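Local coordinates for protein triacylglycerol lipase (Yarrowia lipolytica, PDB 3O0D) that probably hydrolyses the ester bonds of triacylglycerols, as an extracellular, glycosylated lipase of the alpha/beta-hydrolase fold, at residues A[9-15]-A[257-263]; A[20-25]-A[78-84]; A[246-250]-A[272-277]. All blocks are in the same frame, centred on the assembly; numbering follows the deposited sequence. Where two conformers were deposited one is given.

Contact 1 of 3, residues A[9-15]-A[257-263]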
loop_
_atom_site.group_PDB
_atom_site.type_symbol
_atom_site.label_atom_id
_atom_site.label_comp_id
_atom_site.label_asym_id
_atom_site.label_seq_id
_atom_site.Cartn_x
_atom_site.Cartn_y
_atom_site.Cartn_z
ATOM N N HIS A 9 -19.264 -3.331 8.846
ATOM C CA HIS A 9 -18.353 -3.726 9.900
ATOM C C HIS A 9 -17.526 -4.953 9.613
ATOM O O HIS A 9 -17.808 -5.647 8.619
ATOM C CB HIS A 9 -19.167 -3.914 11.255
ATOM C CG HIS A 9 -19.632 -2.644 11.848
ATOM N ND1 HIS A 9 -18.747 -1.762 12.435
ATOM C CD2 HIS A 9 -20.861 -2.037 11.879
ATOM C CE1 HIS A 9 -19.437 -0.705 12.889
ATOM N NE2 HIS A 9 -20.696 -0.837 12.531
ATOM N N ILE A 10 -16.529 -5.224 10.482
ATOM C CA ILE A 10 -15.656 -6.388 10.288
ATOM C C ILE A 10 -15.581 -7.171 11.588
ATOM O O ILE A 10 -15.994 -6.652 12.652
ATOM C CB ILE A 10 -14.180 -5.981 9.930
ATOM C CG1 ILE A 10 -13.487 -5.130 11.029
ATOM C CG2 ILE A 10 -14.207 -5.189 8.542
ATOM C CD1 ILE A 10 -11.938 -4.934 10.691
ATOM N N ASP A 11 -15.040 -8.368 11.510
ATOM C CA ASP A 11 -14.843 -9.187 12.673
ATOM C C ASP A 11 -13.394 -9.141 13.176
ATOM O O ASP A 11 -12.579 -8.571 12.572
ATOM C CB ASP A 11 -15.275 -10.616 12.392
ATOM C CG ASP A 11 -14.427 -11.305 11.349
ATOM O OD1 ASP A 11 -13.411 -10.830 10.946
ATOM O OD2 ASP A 11 -14.836 -12.374 10.939
ATOM N N GLN A 12 -13.152 -9.710 14.341
ATOM C CA GLN A 12 -11.879 -9.510 14.973
ATOM C C GLN A 12 -10.751 -10.188 14.161
ATOM O O GLN A 12 -9.653 -9.644 14.092
ATOM C CB GLN A 12 -11.880 -10.097 16.386
ATOM C CG GLN A 12 -10.575 -9.845 17.199
ATOM C CD GLN A 12 -10.437 -8.368 17.566
ATOM O OE1 GLN A 12 -11.359 -7.705 18.096
ATOM N NE2 GLN A 12 -9.292 -7.810 17.210
ATOM N N GLU A 13 -11.093 -11.316 13.529
ATOM C CA GLU A 13 -10.076 -11.981 12.717
ATOM C C GLU A 13 -9.562 -11.037 11.572
ATOM O O GLU A 13 -8.350 -11.032 11.277
ATOM C CB GLU A 13 -10.596 -13.285 12.151
ATOM C CG GLU A 13 -9.572 -13.987 11.428
ATOM C CD GLU A 13 -10.057 -15.336 10.829
ATOM O OE1 GLU A 13 -11.232 -15.697 11.014
ATOM O OE2 GLU A 13 -9.207 -16.011 10.169
ATOM N N SER A 14 -10.516 -10.299 10.982
ATOM C CA SER A 14 -10.190 -9.389 9.882
ATOM C C SER A 14 -9.466 -8.219 10.449
ATOM O O SER A 14 -8.464 -7.786 9.841
ATOM C CB SER A 14 -11.502 -8.861 9.269
ATOM O OG SER A 14 -12.143 -9.952 8.594
ATOM N N TYR A 15 -9.864 -7.734 11.623
ATOM C CA TYR A 15 -9.138 -6.620 12.223
ATOM C C TYR A 15 -7.659 -7.049 12.486
ATOM O O TYR A 15 -6.719 -6.310 12.193
ATOM C CB TYR A 15 -9.795 -6.313 13.619
ATOM C CG TYR A 15 -9.128 -5.192 14.392
ATOM C CD1 TYR A 15 -9.823 -3.971 14.537
ATOM C CD2 TYR A 15 -7.890 -5.394 15.079
ATOM C CE1 TYR A 15 -9.262 -2.931 15.286
ATOM C CE2 TYR A 15 -7.302 -4.350 15.867
ATOM C CZ TYR A 15 -8.019 -3.155 15.943
ATOM O OH TYR A 15 -7.392 -2.168 16.670
ATOM N N PRO A 257 -7.557 1.294 17.155
ATOM C CA PRO A 257 -8.948 1.614 17.137
ATOM C C PRO A 257 -9.758 0.422 17.717
ATOM O O PRO A 257 -9.339 -0.789 17.635
ATOM C CB PRO A 257 -9.256 1.743 15.645
ATOM C CG PRO A 257 -8.183 0.918 14.929
ATOM C CD PRO A 257 -6.963 1.084 15.799
ATOM N N PRO A 258 -10.927 0.750 18.245
ATOM C CA PRO A 258 -11.883 -0.302 18.578
ATOM C C PRO A 258 -12.315 -1.080 17.292
ATOM O O PRO A 258 -12.340 -0.588 16.170
ATOM C CB PRO A 258 -13.090 0.413 19.160
ATOM C CG PRO A 258 -12.753 1.799 19.175
ATOM C CD PRO A 258 -11.498 2.104 18.414
ATOM N N LEU A 259 -12.696 -2.340 17.524
ATOM C CA LEU A 259 -13.178 -3.168 16.402
ATOM C C LEU A 259 -14.343 -2.549 15.669
ATOM O O LEU A 259 -14.393 -2.663 14.454
ATOM C CB LEU A 259 -13.636 -4.546 17.013
ATOM C CG LEU A 259 -14.194 -5.528 15.971
ATOM C CD1 LEU A 259 -13.167 -5.863 14.916
ATOM C CD2 LEU A 259 -14.505 -6.881 16.771
ATOM N N SER A 260 -15.261 -1.885 16.385
ATOM C CA SER A 260 -16.436 -1.320 15.747
ATOM C C SER A 260 -16.084 -0.197 14.722
ATOM O O SER A 260 -16.958 0.194 13.957
ATOM C CB SER A 260 -17.330 -0.711 16.828
ATOM O OG SER A 260 -16.579 0.130 17.702
ATOM N N ASN A 261 -14.869 0.281 14.818
ATOM C CA ASN A 261 -14.523 1.529 14.120
ATOM C C ASN A 261 -13.550 1.307 12.976
ATOM O O ASN A 261 -13.044 2.286 12.385
ATOM C CB ASN A 261 -13.959 2.513 15.092
ATOM C CG ASN A 261 -15.083 3.194 15.835
ATOM O OD1 ASN A 261 -15.483 4.387 15.550
ATOM N ND2 ASN A 261 -15.632 2.478 16.764
ATOM N N VAL A 262 -13.415 0.074 12.512
ATOM C CA VAL A 262 -12.716 -0.145 11.238
ATOM C C VAL A 262 -13.819 -0.707 10.246
ATOM O O VAL A 262 -14.436 -1.752 10.550
ATOM C CB VAL A 262 -11.593 -1.162 11.415
ATOM C CG1 VAL A 262 -10.817 -1.447 10.051
ATOM C CG2 VAL A 262 -10.564 -0.805 12.513
ATOM N N VAL A 263 -14.051 -0.047 9.114
ATOM C CA VAL A 263 -15.231 -0.390 8.311
ATOM C C VAL A 263 -14.743 -0.643 6.867
ATOM O O VAL A 263 -13.736 -0.058 6.425
ATOM C CB VAL A 263 -16.353 0.685 8.366
ATOM C CG1 VAL A 263 -16.958 0.743 9.796
ATOM C CG2 VAL A 263 -15.798 2.101 7.896
HETATM O O HOH W 1 -16.204 -2.921 12.350
#

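Contact 2 of 3, residues A[20-25]-A[78-84]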
loop_
_atom_site.group_PDB
_atom_site.type_symbol
_atom_site.label_atom_id
_atom_site.label_comp_id
_atom_site.label_asym_id
_atom_site.label_seq_id
_atom_site.Cartn_x
_atom_site.Cartn_y
_atom_site.Cartn_z
ATOM N N LYS A 20 -1.869 -6.835 11.285
ATOM C CA LYS A 20 -0.654 -7.506 10.844
ATOM C C LYS A 20 0.134 -6.763 9.738
ATOM O O LYS A 20 1.393 -6.565 9.925
ATOM C CB LYS A 20 -0.982 -8.953 10.378
ATOM C CG LYS A 20 0.238 -9.584 9.698
ATOM C CD LYS A 20 -0.204 -11.031 9.275
ATOM C CE LYS A 20 0.855 -11.612 8.347
ATOM N NZ LYS A 20 0.491 -13.023 7.945
ATOM N N TYR A 21 -0.605 -6.338 8.718
ATOM C CA TYR A 21 0.056 -5.658 7.547
ATOM C C TYR A 21 0.466 -4.248 8.040
ATOM O O TYR A 21 1.581 -3.718 7.680
ATOM C CB TYR A 21 -0.750 -5.698 6.219
ATOM C CG TYR A 21 -0.732 -7.139 5.777
ATOM C CD1 TYR A 21 0.406 -7.674 5.144
ATOM C CD2 TYR A 21 -1.777 -7.976 6.116
ATOM C CE1 TYR A 21 0.498 -8.975 4.845
ATOM C CE2 TYR A 21 -1.670 -9.341 5.799
ATOM C CZ TYR A 21 -0.530 -9.801 5.186
ATOM O OH TYR A 21 -0.422 -11.131 4.879
ATOM N N ALA A 22 -0.299 -3.652 8.930
ATOM C CA ALA A 22 0.210 -2.394 9.430
ATOM C C ALA A 22 1.546 -2.535 10.128
ATOM O O ALA A 22 2.411 -1.662 10.042
ATOM C CB ALA A 22 -0.849 -1.708 10.424
ATOM N N ARG A 23 1.711 -3.598 10.898
ATOM C CA ARG A 23 2.962 -3.819 11.543
ATOM C C ARG A 23 4.109 -4.092 10.544
ATOM O O ARG A 23 5.141 -3.593 10.706
ATOM C CB ARG A 23 2.938 -4.981 12.531
ATOM C CG ARG A 23 1.956 -4.895 13.673
ATOM C CD ARG A 23 2.281 -5.993 14.672
ATOM N NE ARG A 23 1.259 -6.225 15.654
ATOM C CZ ARG A 23 1.075 -5.506 16.734
ATOM N NH1 ARG A 23 1.844 -4.493 17.025
ATOM N NH2 ARG A 23 0.113 -5.843 17.540
ATOM N N LEU A 24 3.874 -4.914 9.552
ATOM C CA LEU A 24 4.912 -5.219 8.578
ATOM C C LEU A 24 5.331 -3.904 7.873
ATOM O O LEU A 24 6.549 -3.725 7.588
ATOM C CB LEU A 24 4.441 -6.219 7.526
ATOM C CG LEU A 24 4.414 -7.610 8.199
ATOM C CD1 LEU A 24 3.553 -8.545 7.242
ATOM C CD2 LEU A 24 5.797 -8.316 8.558
ATOM N N ALA A 25 4.337 -3.116 7.504
ATOM C CA ALA A 25 4.677 -1.769 6.872
ATOM C C ALA A 25 5.491 -0.930 7.770
ATOM O O ALA A 25 6.441 -0.237 7.288
ATOM C CB ALA A 25 3.401 -1.052 6.543
ATOM N N SER A 78 3.427 -18.427 8.446
ATOM C CA SER A 78 2.228 -18.161 7.654
ATOM C C SER A 78 2.370 -18.661 6.204
ATOM O O SER A 78 1.341 -18.623 5.470
ATOM C CB SER A 78 1.898 -16.628 7.660
ATOM O OG SER A 78 2.950 -15.983 6.935
ATOM N N LYS A 79 3.555 -19.154 5.862
ATOM C CA LYS A 79 3.872 -19.573 4.446
ATOM C C LYS A 79 3.641 -18.467 3.438
ATOM O O LYS A 79 2.844 -18.570 2.473
ATOM C CB LYS A 79 2.988 -20.808 4.069
ATOM C CG LYS A 79 3.475 -22.144 4.722
ATOM C CD LYS A 79 3.320 -22.054 6.178
ATOM C CE LYS A 79 3.663 -23.363 7.044
ATOM N NZ LYS A 79 3.088 -23.208 8.436
ATOM N N GLN A 80 4.301 -17.320 3.699
ATOM C CA GLN A 80 4.142 -16.155 2.852
ATOM C C GLN A 80 5.557 -15.579 2.615
ATOM O O GLN A 80 6.480 -15.788 3.408
ATOM C CB GLN A 80 3.320 -15.038 3.523
ATOM C CG GLN A 80 1.823 -15.504 3.634
ATOM C CD GLN A 80 1.033 -14.491 4.414
ATOM O OE1 GLN A 80 1.327 -14.223 5.570
ATOM N NE2 GLN A 80 0.113 -13.808 3.738
ATOM N N ILE A 81 5.614 -14.857 1.505
ATOM C CA ILE A 81 6.815 -14.024 1.174
ATOM C C ILE A 81 6.277 -12.583 1.275
ATOM O O ILE A 81 5.260 -12.231 0.665
ATOM C CB ILE A 81 7.224 -14.298 -0.294
ATOM C CG1 ILE A 81 7.734 -15.748 -0.386
ATOM C CG2 ILE A 81 8.392 -13.268 -0.669
ATOM C CD1 ILE A 81 7.833 -16.307 -1.913
ATOM N N TYR A 82 7.016 -11.767 2.023
ATOM C CA TYR A 82 6.588 -10.346 2.201
ATOM C C TYR A 82 7.514 -9.403 1.423
ATOM O O TYR A 82 8.693 -9.567 1.566
ATOM C CB TYR A 82 6.771 -9.971 3.643
ATOM C CG TYR A 82 5.922 -10.725 4.630
ATOM C CD1 TYR A 82 4.629 -11.073 4.312
ATOM C CD2 TYR A 82 6.426 -10.983 5.867
ATOM C CE1 TYR A 82 3.832 -11.788 5.278
ATOM C CE2 TYR A 82 5.643 -11.738 6.858
ATOM C CZ TYR A 82 4.357 -12.060 6.493
ATOM O OH TYR A 82 3.555 -12.763 7.368
ATOM N N LEU A 83 6.931 -8.534 0.609
ATOM C CA LEU A 83 7.704 -7.416 0.065
ATOM C C LEU A 83 7.067 -6.133 0.720
ATOM O O LEU A 83 5.897 -5.914 0.593
ATOM C CB LEU A 83 7.488 -7.355 -1.437
ATOM C CG LEU A 83 8.174 -6.091 -2.058
ATOM C CD1 LEU A 83 9.659 -6.041 -1.734
ATOM C CD2 LEU A 83 7.949 -6.187 -3.581
ATOM N N VAL A 84 7.941 -5.356 1.397
ATOM C CA VAL A 84 7.420 -4.210 2.146
ATOM C C VAL A 84 8.217 -3.016 1.630
ATOM O O VAL A 84 9.439 -3.099 1.496
ATOM C CB VAL A 84 7.750 -4.382 3.591
ATOM C CG1 VAL A 84 7.428 -3.066 4.424
ATOM C CG2 VAL A 84 6.885 -5.586 4.204
#

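Contact 3 of 3, residues A[246-250]-A[272-277]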
loop_
_atom_site.group_PDB
_atom_site.type_symbol
_atom_site.label_atom_id
_atom_site.label_comp_id
_atom_site.label_asym_id
_atom_site.label_seq_id
_atom_site.Cartn_x
_atom_site.Cartn_y
_atom_site.Cartn_z
ATOM N N GLY A 246 -11.887 -0.627 -2.913
ATOM C CA GLY A 246 -11.198 -1.467 -1.965
ATOM C C GLY A 246 -10.820 -0.801 -0.611
ATOM O O GLY A 246 -10.028 -1.352 0.132
ATOM N N GLU A 247 -11.429 0.352 -0.348
ATOM C CA GLU A 247 -11.085 1.140 0.853
ATOM C C GLU A 247 -11.548 0.430 2.170
ATOM O O GLU A 247 -12.688 -0.085 2.212
ATOM C CB GLU A 247 -11.781 2.500 0.770
ATOM C CG GLU A 247 -11.431 3.416 2.009
ATOM C CD GLU A 247 -11.908 4.835 1.857
ATOM O OE1 GLU A 247 -12.809 5.117 0.982
ATOM O OE2 GLU A 247 -11.419 5.728 2.622
ATOM N N VAL A 248 -10.619 0.378 3.152
ATOM C CA VAL A 248 -10.901 -0.053 4.539
ATOM C C VAL A 248 -10.540 1.164 5.441
ATOM O O VAL A 248 -9.433 1.616 5.405
ATOM C CB VAL A 248 -9.939 -1.131 4.887
ATOM C CG1 VAL A 248 -10.202 -1.598 6.385
ATOM C CG2 VAL A 248 -10.181 -2.364 3.871
ATOM N N PHE A 249 -11.507 1.702 6.166
ATOM C CA PHE A 249 -11.352 3.023 6.796
ATOM C C PHE A 249 -11.323 2.817 8.295
ATOM O O PHE A 249 -12.228 2.206 8.871
ATOM C CB PHE A 249 -12.572 3.831 6.441
ATOM C CG PHE A 249 -12.566 5.248 6.957
ATOM C CD1 PHE A 249 -11.531 6.158 6.526
ATOM C CD2 PHE A 249 -13.582 5.677 7.781
ATOM C CE1 PHE A 249 -11.652 7.544 6.899
ATOM C CE2 PHE A 249 -13.675 6.990 8.206
ATOM C CZ PHE A 249 -12.684 7.929 7.736
ATOM N N ILE A 250 -10.298 3.434 8.912
ATOM C CA ILE A 250 -10.212 3.445 10.393
ATOM C C ILE A 250 -10.897 4.738 10.803
ATOM O O ILE A 250 -10.295 5.820 10.651
ATOM C CB ILE A 250 -8.777 3.487 10.795
ATOM C CG1 ILE A 250 -8.016 2.228 10.333
ATOM C CG2 ILE A 250 -8.675 3.611 12.343
ATOM C CD1 ILE A 250 -6.450 2.393 10.528
ATOM N N GLN A 272 -18.587 8.504 3.700
ATOM C CA GLN A 272 -18.534 7.951 5.073
ATOM C C GLN A 272 -17.101 7.587 5.469
ATOM O O GLN A 272 -16.800 7.280 6.664
ATOM C CB GLN A 272 -19.443 6.709 5.150
ATOM C CG GLN A 272 -20.880 7.034 5.359
ATOM C CD GLN A 272 -21.122 7.555 6.773
ATOM O OE1 GLN A 272 -20.713 6.909 7.773
ATOM N NE2 GLN A 272 -21.813 8.685 6.882
ATOM N N CYS A 273 -16.198 7.597 4.506
ATOM C CA CYS A 273 -14.802 7.216 4.634
ATOM C C CYS A 273 -13.830 8.397 4.333
ATOM O O CYS A 273 -14.147 9.463 4.695
ATOM C CB CYS A 273 -14.461 5.963 3.847
ATOM S SG CYS A 273 -15.672 4.706 4.334
ATOM N N SER A 274 -12.680 8.150 3.722
ATOM C CA SER A 274 -11.639 9.214 3.485
ATOM C C SER A 274 -12.183 10.473 2.823
ATOM O O SER A 274 -11.848 11.608 3.236
ATOM C CB SER A 274 -10.594 8.743 2.517
ATOM O OG SER A 274 -9.637 8.034 3.188
ATOM N N ALA A 275 -13.039 10.261 1.795
ATOM C CA ALA A 275 -13.595 11.395 1.043
ATOM C C ALA A 275 -14.388 12.343 1.912
ATOM O O ALA A 275 -14.623 13.526 1.514
ATOM C CB ALA A 275 -14.443 10.924 -0.190
ATOM N N GLY A 276 -14.922 11.845 3.025
ATOM C CA GLY A 276 -15.683 12.657 4.003
ATOM C C GLY A 276 -14.852 13.342 5.124
ATOM O O GLY A 276 -15.488 14.021 6.017
ATOM N N ASN A 277 -13.537 13.221 5.052
ATOM C CA ASN A 277 -12.626 13.910 6.066
ATOM C C ASN A 277 -13.054 15.420 6.111
ATOM O O ASN A 277 -13.266 16.024 5.034
ATOM C CB ASN A 277 -11.226 13.867 5.627
ATOM C CG ASN A 277 -10.531 12.522 5.991
ATOM O OD1 ASN A 277 -11.075 11.749 6.830
ATOM N ND2 ASN A 277 -9.419 12.221 5.344
HETATM O O HOH W 2 -13.423 7.759 0.153
#

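Contact 1 of 3, residues A[9-15]-A[257-263]
Two kinds of polar link tie residues 9-15 to residues 257-263. The direct one is a short hydrogen bond from Tyr15 OH to Pro257 O, 2.6 Å; tyrosine suits this place because its ring can lie in an apolar setting while its hydroxyl reaches the backbone carbonyl of Pro257. The other runs through water 1, which accepts from Ile10 N (3.0 Å), donates to Leu259 O and Val262 O (2.8 Å each) and lies 2.8 Å from His9 ND1, so one molecule serves three backbone groups and a ring nitrogen.

Apolar packing fills the space between these links. Leu259, in the short 3-10 turn 259-260, sets CD1 4.0 Å from Ile10 CG1 and 3.6 Å from Tyr15 CB. Val262 meets both as well, its CG1 3.7 Å from Ile10 CD1 and its CG2 3.7 Å from Tyr15 CE1; compact branched side chains fit the gap where the strand starts.

Within 9-15, Asp11 is the N-cap of helix 12-27: its short carboxylate can reach the amide of the first turn, OD1 accepting from Ser14 N at 2.9 Å and from Ser14 OG at 2.8 Å. Strand 3-8 thus passes into a capped helix beside the start of its sheet neighbour, strand 262-265, a strand-to-helix connection at one end of the mixed sheet of an alpha/beta-hydrolase.

Contact 2 of 3, residues A[20-25]-A[78-84]
Helix 12-27 lies across strand 80-87 here, the local axes 9.5 Å apart at closest approach and inclined by 58°, and a hydrogen-bond network centred on Gln80 links them. Gln80 suits that place, since an amide can accept and donate at once. Its OE1 takes hydrogen bonds from Lys20 NZ (2.8 Å) and from Ser78 OG (2.8 Å), while its NE2 donates to Tyr21 OH (3.0 Å) and also to Gln155 OE1. Lys20, extended throughout, is long enough to carry its ammonium from the helix to this site, with its CE 3.1 Å from Tyr82 OH. Tyr82 OH is hydrogen-bonded to Asp75 OD2, so the phenol stays satisfied although its ring is buried.

Further along, the contact turns apolar. Leu24 CD1 sits over the face of the Tyr82 ring, 3.7 Å from its centroid, a CH-pi contact. Val84 CG1 comes within 3.3 Å of Leu24 O, a carbonyl that itself accepts from Tyr71 OH, and 3.9 Å from Ala25 CA; the methyl of Ala25 points away from this strand and packs on Leu187, where a small side chain fits between helix and sheet.

Gln80, Tyr82 and Val84 face the helix, whereas Ile81 and Leu83 turn to helix 127-150 across the sheet. Strand 80-87 lies between strands 68-75 and 155-161, and Tyr21 and Ala25 carry helix 12-27 on over strand 183-187, Tyr21 also touching 155-161.

Contact 3 of 3, residues A[246-250]-A[272-277]
Glu247 OE2 receives two hydrogen bonds from one residue, from Ser274 N at 2.9 Å and from Ser274 OG at 3.0 Å, and Thr226 OG1 on the adjacent strand is its strongest partner. Glutamate suits the site because its extended side chain brings a charged oxygen to several donors inside the protein. Its other oxygen, OE1, accepts from water 2 at 2.8 Å, and that water accepts in turn from Ala275 N at 3.0 Å. The carboxylate thereby holds successive amides at the start of the 3-10 turn 274-276, joining the loop after strand 269-270 to strand 247-250 of the alpha/beta-hydrolase sheet. Cys273 adds a covalent tie, a disulfide to Cys265 on neighbouring strand 262-265.

Next comes the Phe249 ring, on the same side of the strand as Glu247. Cys273 CA stands over its face, 3.5 Å from the centroid and almost on the ring normal, a CH-pi contact. Cys273 CB lies 3.7 Å from Phe249 CG, and Cys273 SG is 4.7 Å from the ring centroid in an oblique sulfur-aromatic contact. A flat ring suits this backbone, which passes close above it. At the edge of the ring, Asn277 OD1 lies 4.2 Å from Phe249 CZ and is hydrogen-bonded to Gly229 N.

How the contacts relate
All three contacts reach the same mixed sheet. Contacts 1 and 2 share helix 12-27: contact 1 takes its start, partly exposed and centred about 19 Å from the chain's centre, and contact 2 a later part, buried and centred about 11 Å from it. Contact 1 relies on a tyrosine hydroxyl, a bridging water and aliphatic packing, contact 2 on a direct side-chain hydrogen-bond network. Contact 3 is also buried but brings a loop to the sheet, with a carboxylate and a disulfide from one of its own cysteines. Contacts 1 and 3 meet on adjacent strands 262-265 and 247-250, where Val262 packs on Val248, whereas contact 2 lies nearer the other end of the sheet and touches neither.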